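Local atomic coordinates of methyltransferase small domain-containing protein (Thermoplasma acidophilum, PDB entry 1NE2), a protein that is of unknown function but probably acts as an S-adenosylmethionine-dependent methyltransferase. Residues 12-17 with 35-40. Sequence-based numbering, arbitrary orientation.
Sequences IRLQKL and STAAYF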
# COMPACT_ATOMS: atom_id res chain seq x y z
N ILE B 12 23.60 -0.40 -7.51
CA ILE B 12 24.25 0.90 -7.47
C ILE B 12 23.31 2.00 -6.98
O ILE B 12 23.76 2.99 -6.42
CB ILE B 12 24.86 1.29 -8.84
CG1 ILE B 12 23.80 1.24 -9.94
CG2 ILE B 12 26.02 0.37 -9.17
CD1 ILE B 12 24.32 1.66 -11.30
N ARG B 13 22.01 1.83 -7.19
CA ARG B 13 21.07 2.82 -6.70
C ARG B 13 20.93 2.67 -5.19
O ARG B 13 20.77 3.65 -4.46
CB ARG B 13 19.70 2.68 -7.40
CG ARG B 13 19.72 3.07 -8.88
CD ARG B 13 20.04 4.55 -9.05
NE ARG B 13 18.96 5.42 -8.59
CZ ARG B 13 17.90 5.76 -9.31
NH1 ARG B 13 17.76 5.30 -10.55
NH2 ARG B 13 16.97 6.55 -8.80
N LEU B 14 20.99 1.43 -4.70
CA LEU B 14 20.90 1.19 -3.27
C LEU B 14 22.15 1.68 -2.55
O LEU B 14 22.08 2.11 -1.40
CB LEU B 14 20.70 -0.31 -2.99
CG LEU B 14 19.38 -0.94 -3.47
CD1 LEU B 14 19.33 -2.42 -3.08
CD2 LEU B 14 18.21 -0.18 -2.85
N GLN B 15 23.30 1.63 -3.22
CA GLN B 15 24.54 2.07 -2.59
C GLN B 15 24.55 3.57 -2.32
O GLN B 15 25.32 4.05 -1.49
CB GLN B 15 25.73 1.65 -3.46
CG GLN B 15 25.89 0.12 -3.51
CD GLN B 15 26.77 -0.35 -4.65
OE1 GLN B 15 26.83 0.27 -5.71
NE2 GLN B 15 27.44 -1.48 -4.45
N LYS B 16 23.68 4.31 -3.00
CA LYS B 16 23.59 5.75 -2.80
C LYS B 16 22.89 6.09 -1.49
O LYS B 16 23.09 7.17 -0.93
CB LYS B 16 22.85 6.40 -3.97
CG LYS B 16 23.50 6.15 -5.32
CD LYS B 16 22.69 6.77 -6.44
CE LYS B 16 23.28 6.44 -7.80
NZ LYS B 16 22.45 6.98 -8.91
N LEU B 17 22.07 5.16 -0.99
CA LEU B 17 21.36 5.36 0.26
C LEU B 17 22.32 5.57 1.42
O LEU B 17 23.52 5.31 1.30
CB LEU B 17 20.45 4.17 0.55
CG LEU B 17 19.08 4.11 -0.14
CD1 LEU B 17 19.20 4.38 -1.63
CD2 LEU B 17 18.46 2.74 0.12
N SER B 35 24.38 -5.58 -1.98
CA SER B 35 24.43 -6.72 -2.90
C SER B 35 23.37 -7.76 -2.53
O SER B 35 22.58 -8.20 -3.38
CB SER B 35 25.82 -7.36 -2.87
OG SER B 35 25.87 -8.48 -3.74
N THR B 36 23.37 -8.17 -1.27
CA THR B 36 22.41 -9.15 -0.78
C THR B 36 20.98 -8.63 -0.92
O THR B 36 20.08 -9.36 -1.32
CB THR B 36 22.69 -9.50 0.69
OG1 THR B 36 24.01 -10.06 0.79
CG2 THR B 36 21.68 -10.51 1.20
N ALA B 37 20.78 -7.35 -0.60
CA ALA B 37 19.46 -6.74 -0.70
C ALA B 37 18.98 -6.75 -2.15
O ALA B 37 17.82 -7.08 -2.42
CB ALA B 37 19.50 -5.31 -0.18
N ALA B 38 19.86 -6.38 -3.07
CA ALA B 38 19.51 -6.37 -4.49
C ALA B 38 19.18 -7.79 -4.97
O ALA B 38 18.21 -7.98 -5.69
CB ALA B 38 20.66 -5.79 -5.30
N TYR B 39 19.98 -8.77 -4.56
CA TYR B 39 19.74 -10.16 -4.97
C TYR B 39 18.35 -10.62 -4.52
O TYR B 39 17.57 -11.16 -5.31
CB TYR B 39 20.78 -11.09 -4.34
CG TYR B 39 20.56 -12.55 -4.67
CD1 TYR B 39 20.93 -13.07 -5.91
CD2 TYR B 39 19.96 -13.41 -3.75
CE1 TYR B 39 20.72 -14.41 -6.23
CE2 TYR B 39 19.74 -14.76 -4.06
CZ TYR B 39 20.12 -15.25 -5.30
OH TYR B 39 19.91 -16.57 -5.63
N PHE B 40 18.07 -10.41 -3.24
CA PHE B 40 16.80 -10.79 -2.63
C PHE B 40 15.62 -10.13 -3.34
O PHE B 40 14.66 -10.82 -3.72
CB PHE B 40 16.85 -10.39 -1.14
CG PHE B 40 15.58 -10.62 -0.38
CD1 PHE B 40 14.99 -11.89 -0.32
CD2 PHE B 40 15.02 -9.59 0.37
CE1 PHE B 40 13.87 -12.12 0.48
CE2 PHE B 40 13.90 -9.80 1.16
CZ PHE B 40 13.32 -11.08 1.22
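Leu14 and Ala38 mark the closest backbone approach between the C-terminal part of helix 6-14 and the first turns of helix 34-46, their CA atoms 7.8 Å apart, and no hydrogen bond joins the two segments. A type I beta turn runs from Leu14 to Leu17, with Leu17 N donating to Leu14 O at 3.1 Å.

The link is thus purely apolar and rests on one side chain. Leu14 points its CB at the second helix, with CG anti to its carbonyl carbon (chi1 -66°) and CD1 anti to CA (chi2 -179°), an extended shape that carries this one methyl branch forward to the helix surface. There CD1 settles beside two successive alanines, 4.1 Å from Ala37 CB and 4.2 Å from Ala38 CB. The same methyl lies 4.0 Å from Ala38 N, so it also packs against the helix backbone. The short alanine side chains probably leave that backbone accessible to the leucine methyl. All three residues are buried, although the interface between the segments is small, only 89 Å².

Ala38 also touches Glu11 of helix 6-14, and Ser35 OG is hydrogen-bonded to Lys7 NZ, further ties between the two helices about one and two turns before Leu14. Helix 64-71 also meets this region, with Ile64 and Leu65 on Ala37 and Cys67 on Leu17. The N-terminal helix 6-14 thus lies against helix 34-46, which Phe40 packs on Tyr143, Ile145 and Ile192 of the central sheet, in a Rossmann-like fold consistent with the methyltransferase family.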